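Sporozoite surface protein 2 (PDB 4HQO) serves as the sporozoite surface receptor for gliding motility of Plasmodium vivax, probably gripping host ligands through its adhesive von Willebrand factor A and thrombospondin type 1 domains. Local coordinates at residues Asn59-Glu71 and Tyr97-Glu111. The protein carries 4 engineered substitutions. Sequence-based numbering, arbitrary orientation.
Engineered in segment 59-71: Ser67 (natural residue Asn). Engineered in segment 97-111: Ser104 (natural residue Asn). With NA (sodium ion), chain G; MG (magnesium ion), chain E.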
loop_
_atom_site.group_PDB
_atom_site.type_symbol
_atom_site.label_atom_id
_atom_site.label_comp_id
_atom_site.label_asym_id
_atom_site.label_seq_id
_atom_site.Cartn_x
_atom_site.Cartn_y
_atom_site.Cartn_z
ATOM N N ASN A 59 -2.952 -2.202 6.070
ATOM C CA ASN A 59 -4.260 -1.551 6.147
ATOM C C ASN A 59 -5.200 -2.202 5.139
ATOM O O ASN A 59 -4.875 -2.337 3.954
ATOM C CB ASN A 59 -4.177 -0.053 5.840
ATOM C CG ASN A 59 -3.343 0.729 6.851
ATOM O OD1 ASN A 59 -2.720 0.166 7.765
ATOM N ND2 ASN A 59 -3.320 2.046 6.676
ATOM N N LEU A 60 -6.368 -2.603 5.610
ATOM C CA LEU A 60 -7.309 -3.330 4.777
ATOM C C LEU A 60 -8.334 -2.387 4.142
ATOM O O LEU A 60 -8.834 -1.471 4.791
ATOM C CB LEU A 60 -8.013 -4.402 5.624
ATOM C CG LEU A 60 -9.085 -5.264 4.958
ATOM C CD1 LEU A 60 -8.463 -6.143 3.884
ATOM C CD2 LEU A 60 -9.830 -6.115 6.009
ATOM N N TYR A 61 -8.607 -2.599 2.860
ATOM C CA TYR A 61 -9.769 -2.012 2.202
ATOM C C TYR A 61 -10.635 -3.195 1.762
ATOM O O TYR A 61 -10.110 -4.260 1.425
ATOM C CB TYR A 61 -9.361 -1.133 1.012
ATOM C CG TYR A 61 -10.487 -0.821 0.039
ATOM C CD1 TYR A 61 -10.813 -1.710 -0.977
ATOM C CD2 TYR A 61 -11.194 0.366 0.116
ATOM C CE1 TYR A 61 -11.817 -1.447 -1.864
ATOM C CE2 TYR A 61 -12.220 0.644 -0.783
ATOM C CZ TYR A 61 -12.517 -0.272 -1.772
ATOM O OH TYR A 61 -13.515 -0.031 -2.687
ATOM N N MET A 62 -11.951 -3.040 1.795
ATOM C CA MET A 62 -12.803 -4.151 1.385
ATOM C C MET A 62 -14.010 -3.681 0.599
ATOM O O MET A 62 -14.695 -2.737 0.992
ATOM C CB MET A 62 -13.229 -4.987 2.586
ATOM C CG MET A 62 -13.955 -6.287 2.241
ATOM S SD MET A 62 -14.427 -7.134 3.791
ATOM C CE MET A 62 -14.582 -8.820 3.226
ATOM N N ASN A 63 -14.248 -4.347 -0.528
ATOM C CA ASN A 63 -15.360 -4.019 -1.406
ATOM C C ASN A 63 -16.120 -5.282 -1.761
ATOM O O ASN A 63 -15.523 -6.322 -2.078
ATOM C CB ASN A 63 -14.853 -3.366 -2.704
ATOM C CG ASN A 63 -15.950 -2.651 -3.464
ATOM O OD1 ASN A 63 -16.831 -3.284 -4.055
ATOM N ND2 ASN A 63 -15.900 -1.323 -3.459
ATOM N N LEU A 64 -17.440 -5.177 -1.735
ATOM C CA LEU A 64 -18.308 -6.269 -2.135
ATOM C C LEU A 64 -18.926 -5.926 -3.490
ATOM O O LEU A 64 -19.620 -4.911 -3.624
ATOM C CB LEU A 64 -19.421 -6.439 -1.104
ATOM C CG LEU A 64 -20.424 -7.571 -1.361
ATOM C CD1 LEU A 64 -19.746 -8.918 -1.189
ATOM C CD2 LEU A 64 -21.587 -7.448 -0.407
ATOM N N PHE A 65 -18.688 -6.748 -4.503
ATOM C CA PHE A 65 -19.273 -6.435 -5.805
ATOM C C PHE A 65 -20.262 -7.485 -6.309
ATOM O O PHE A 65 -20.075 -8.686 -6.137
ATOM C CB PHE A 65 -18.201 -6.125 -6.853
ATOM C CG PHE A 65 -17.279 -7.276 -7.167
ATOM C CD1 PHE A 65 -16.133 -7.499 -6.406
ATOM C CD2 PHE A 65 -17.536 -8.110 -8.249
ATOM C CE1 PHE A 65 -15.269 -8.548 -6.709
ATOM C CE2 PHE A 65 -16.675 -9.164 -8.566
ATOM C CZ PHE A 65 -15.537 -9.380 -7.793
ATOM N N GLY A 66 -21.334 -6.999 -6.914
ATOM C CA GLY A 66 -22.398 -7.842 -7.410
ATOM C C GLY A 66 -23.089 -7.025 -8.468
ATOM O O GLY A 66 -22.420 -6.535 -9.371
ATOM N N SER A 67 -24.406 -6.862 -8.356
ATOM C CA SER A 67 -25.145 -5.986 -9.267
ATOM C C SER A 67 -24.639 -4.564 -9.121
ATOM O O SER A 67 -24.622 -3.788 -10.076
ATOM C CB SER A 67 -26.652 -6.019 -8.965
ATOM O OG SER A 67 -27.255 -7.180 -9.505
ATOM N N TYR A 68 -24.252 -4.231 -7.896
ATOM C CA TYR A 68 -23.739 -2.911 -7.563
ATOM C C TYR A 68 -22.388 -3.142 -6.884
ATOM O O TYR A 68 -21.921 -4.278 -6.825
ATOM C CB TYR A 68 -24.723 -2.220 -6.614
ATOM C CG TYR A 68 -24.698 -0.713 -6.683
ATOM C CD1 TYR A 68 -24.818 -0.050 -7.906
ATOM C CD2 TYR A 68 -24.573 0.052 -5.526
ATOM C CE1 TYR A 68 -24.809 1.332 -7.969
ATOM C CE2 TYR A 68 -24.552 1.438 -5.574
ATOM C CZ TYR A 68 -24.669 2.074 -6.800
ATOM O OH TYR A 68 -24.657 3.451 -6.850
ATOM N N THR A 69 -21.742 -2.088 -6.400
ATOM C CA THR A 69 -20.560 -2.273 -5.553
ATOM C C THR A 69 -20.805 -1.622 -4.206
ATOM O O THR A 69 -21.520 -0.615 -4.102
ATOM C CB THR A 69 -19.238 -1.713 -6.163
ATOM O OG1 THR A 69 -19.315 -0.290 -6.297
ATOM C CG2 THR A 69 -18.937 -2.354 -7.504
ATOM N N THR A 70 -20.219 -2.209 -3.173
ATOM C CA THR A 70 -20.374 -1.675 -1.832
ATOM C C THR A 70 -19.024 -1.627 -1.154
ATOM O O THR A 70 -18.388 -2.659 -0.921
ATOM C CB THR A 70 -21.358 -2.514 -0.969
ATOM O OG1 THR A 70 -22.559 -2.769 -1.715
ATOM C CG2 THR A 70 -21.703 -1.765 0.306
ATOM N N GLU A 71 -18.589 -0.410 -0.856
ATOM C CA GLU A 71 -17.353 -0.180 -0.134
ATOM C C GLU A 71 -17.625 -0.425 1.346
ATOM O O GLU A 71 -18.345 0.341 1.984
ATOM C CB GLU A 71 -16.929 1.261 -0.377
ATOM C CG GLU A 71 -15.761 1.791 0.428
ATOM C CD GLU A 71 -15.458 3.239 0.023
ATOM O OE1 GLU A 71 -15.109 3.470 -1.154
ATOM O OE2 GLU A 71 -15.636 4.157 0.849
ATOM N N TYR A 97 -26.003 -11.074 4.408
ATOM C CA TYR A 97 -25.880 -10.932 2.961
ATOM C C TYR A 97 -26.059 -12.265 2.244
ATOM O O TYR A 97 -25.373 -13.237 2.562
ATOM C CB TYR A 97 -24.542 -10.298 2.564
ATOM C CG TYR A 97 -24.443 -10.115 1.070
ATOM C CD1 TYR A 97 -25.140 -9.099 0.435
ATOM C CD2 TYR A 97 -23.690 -10.987 0.287
ATOM C CE1 TYR A 97 -25.084 -8.945 -0.943
ATOM C CE2 TYR A 97 -23.640 -10.851 -1.091
ATOM C CZ TYR A 97 -24.327 -9.821 -1.698
ATOM O OH TYR A 97 -24.261 -9.678 -3.069
ATOM N N THR A 98 -26.991 -12.312 1.293
ATOM C CA THR A 98 -27.130 -13.476 0.406
ATOM C C THR A 98 -26.778 -13.052 -1.009
ATOM O O THR A 98 -27.285 -12.036 -1.501
ATOM C CB THR A 98 -28.550 -14.141 0.439
ATOM O OG1 THR A 98 -29.536 -13.214 -0.006
ATOM C CG2 THR A 98 -28.913 -14.585 1.833
ATOM N N PRO A 99 -25.874 -13.805 -1.659
ATOM C CA PRO A 99 -25.402 -13.428 -2.995
ATOM C C PRO A 99 -26.557 -13.333 -3.983
ATOM O O PRO A 99 -27.459 -14.163 -3.956
ATOM C CB PRO A 99 -24.460 -14.577 -3.369
ATOM C CG PRO A 99 -23.959 -15.091 -2.048
ATOM C CD PRO A 99 -25.139 -14.961 -1.114
ATOM N N TYR A 100 -26.533 -12.312 -4.830
ATOM C CA TYR A 100 -27.540 -12.156 -5.867
ATOM C C TYR A 100 -26.972 -11.249 -6.952
ATOM O O TYR A 100 -26.022 -10.500 -6.718
ATOM C CB TYR A 100 -28.819 -11.519 -5.296
ATOM C CG TYR A 100 -28.662 -10.027 -5.042
ATOM C CD1 TYR A 100 -28.094 -9.557 -3.852
ATOM C CD2 TYR A 100 -29.069 -9.086 -5.998
ATOM C CE1 TYR A 100 -27.938 -8.183 -3.615
ATOM C CE2 TYR A 100 -28.910 -7.721 -5.779
ATOM C CZ TYR A 100 -28.345 -7.277 -4.583
ATOM O OH TYR A 100 -28.196 -5.925 -4.356
ATOM N N GLY A 101 -27.564 -11.312 -8.137
ATOM C CA GLY A 101 -27.299 -10.322 -9.155
ATOM C C GLY A 101 -26.127 -10.613 -10.058
ATOM O O GLY A 101 -25.559 -11.704 -10.058
ATOM N N THR A 102 -25.773 -9.613 -10.849
ATOM C CA THR A 102 -24.691 -9.737 -11.806
ATOM C C THR A 102 -23.350 -9.427 -11.113
ATOM O O THR A 102 -23.276 -9.439 -9.886
ATOM C CB THR A 102 -24.962 -8.852 -13.035
ATOM O OG1 THR A 102 -25.265 -7.523 -12.598
ATOM C CG2 THR A 102 -26.193 -9.398 -13.827
ATOM N N THR A 103 -22.298 -9.169 -11.886
ATOM C CA THR A 103 -20.933 -9.167 -11.353
ATOM C C THR A 103 -20.129 -7.935 -11.781
ATOM O O THR A 103 -19.424 -7.966 -12.789
ATOM C CB THR A 103 -20.189 -10.436 -11.807
ATOM O OG1 THR A 103 -21.051 -11.572 -11.659
ATOM C CG2 THR A 103 -18.912 -10.643 -10.993
ATOM N N SER A 104 -20.246 -6.856 -11.011
ATOM C CA SER A 104 -19.568 -5.600 -11.317
ATOM C C SER A 104 -18.063 -5.640 -11.005
ATOM O O SER A 104 -17.561 -4.879 -10.169
ATOM C CB SER A 104 -20.223 -4.465 -10.537
ATOM O OG SER A 104 -21.542 -4.242 -10.991
ATOM N N MET A 105 -17.338 -6.517 -11.686
ATOM C CA MET A 105 -15.935 -6.739 -11.334
ATOM C C MET A 105 -15.048 -5.561 -11.755
ATOM O O MET A 105 -14.137 -5.170 -11.033
ATOM C CB MET A 105 -15.429 -8.044 -11.952
ATOM C CG MET A 105 -13.985 -8.358 -11.633
ATOM S SD MET A 105 -13.383 -9.802 -12.518
ATOM C CE MET A 105 -14.488 -11.057 -11.872
ATOM N N THR A 106 -15.326 -5.003 -12.926
ATOM C CA THR A 106 -14.571 -3.860 -13.439
ATOM C C THR A 106 -14.745 -2.665 -12.499
ATOM O O THR A 106 -13.783 -1.978 -12.182
ATOM C CB THR A 106 -15.038 -3.483 -14.856
ATOM O OG1 THR A 106 -14.734 -4.557 -15.756
ATOM C CG2 THR A 106 -14.373 -2.171 -15.345
ATOM N N ALA A 107 -15.972 -2.428 -12.042
ATOM C CA ALA A 107 -16.239 -1.316 -11.124
ATOM C C ALA A 107 -15.512 -1.460 -9.773
ATOM O O ALA A 107 -15.030 -0.476 -9.214
ATOM C CB ALA A 107 -17.753 -1.122 -10.925
ATOM N N ALA A 108 -15.415 -2.682 -9.259
ATOM C CA ALA A 108 -14.692 -2.907 -8.002
ATOM C C ALA A 108 -13.198 -2.611 -8.172
ATOM O O ALA A 108 -12.579 -1.949 -7.335
ATOM C CB ALA A 108 -14.904 -4.335 -7.514
ATOM N N LEU A 109 -12.629 -3.100 -9.266
ATOM C CA LEU A 109 -11.222 -2.868 -9.575
ATOM C C LEU A 109 -10.960 -1.385 -9.832
ATOM O O LEU A 109 -9.895 -0.860 -9.503
ATOM C CB LEU A 109 -10.800 -3.704 -10.781
ATOM C CG LEU A 109 -10.634 -5.204 -10.557
ATOM C CD1 LEU A 109 -10.754 -5.928 -11.883
ATOM C CD2 LEU A 109 -9.280 -5.500 -9.902
ATOM N N ASP A 110 -11.945 -0.710 -10.412
ATOM C CA ASP A 110 -11.854 0.728 -10.639
ATOM C C ASP A 110 -11.787 1.528 -9.339
ATOM O O ASP A 110 -11.240 2.630 -9.312
ATOM C CB ASP A 110 -13.028 1.225 -11.472
ATOM C CG ASP A 110 -12.672 1.389 -12.926
ATOM O OD1 ASP A 110 -11.498 1.717 -13.215
ATOM O OD2 ASP A 110 -13.566 1.187 -13.776
ATOM N N GLU A 111 -12.371 0.995 -8.272
ATOM C CA GLU A 111 -12.248 1.648 -6.971
ATOM C C GLU A 111 -10.778 1.731 -6.561
ATOM O O GLU A 111 -10.328 2.746 -6.021
ATOM C CB GLU A 111 -13.071 0.925 -5.899
ATOM C CG GLU A 111 -14.571 0.887 -6.172
ATOM C CD GLU A 111 -15.276 2.229 -5.991
ATOM O OE1 GLU A 111 -16.524 2.235 -5.982
ATOM O OE2 GLU A 111 -14.607 3.272 -5.852
HETATM NA NA NA G . -14.246 2.143 -2.664
HETATM MG MG MG E . -21.517 -13.663 -11.158
HETATM O O HOH W 1 -24.195 -4.850 -12.498
HETATM O O HOH W 2 -25.477 -8.069 -5.712
HETATM O O HOH W 3 -18.342 1.220 -4.060
HETATM O O HOH W 4 -23.694 -13.731 -11.299
HETATM O O HOH W 5 -19.389 -13.706 -10.782
HETATM O O HOH W 6 -21.713 -13.863 -13.265
#
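Phe65 sets its CG between its own backbone N and carbonyl carbon (chi1 63°), which lays the ring along the start of helix 105-111: CD1 lies 3.6 Å from CB of Ala108, CE2 packs on CB of Met105, and Thr103 brings CG2 in at the ring edge, 3.6 Å from CE2. In Thr103, chi1 of -44° turns the methyl anti to the backbone N, towards Phe65, and leaves OG1 beside that N to bind the magnesium ion at 2.2 Å. Ser28, Ser30 and three waters complete this metal ion-dependent adhesion site. At the hairpin turn, the carbonyl of Gly66 accepts twice from the engineered Ser104, from N at 2.7 Å and from OG at 2.9 Å, both donors tilted from the carbonyl plane. OG of the engineered Ser67 accepts from N of Thr102 at 3.1 Å. Leu64 drops CD2 onto the centre of the Tyr97 ring face, a CH-pi contact 3.8 Å from the centroid, while the Tyr97 hydroxyl bonds to Gly27 O. Further along the helix, Thr69 rests CG2 on Ala107, and water 3 joins its OG1 to OE1 of Glu111, whose OE2 is salt-bridged to Lys114. CB of Glu111 lies against Tyr61 OH, which binds a sodium ion with Glu71 OE1 and accepts from Asn63 ND2 at 2.8 Å. Strand 59-65, nearly antiparallel to helix 105-111 (164°), and edge strand 69-71 pack against one side of that helix, with strand 19-26 beside strand 59-65 in the central sheet and Trp36 of helix 33-49 meeting Leu64.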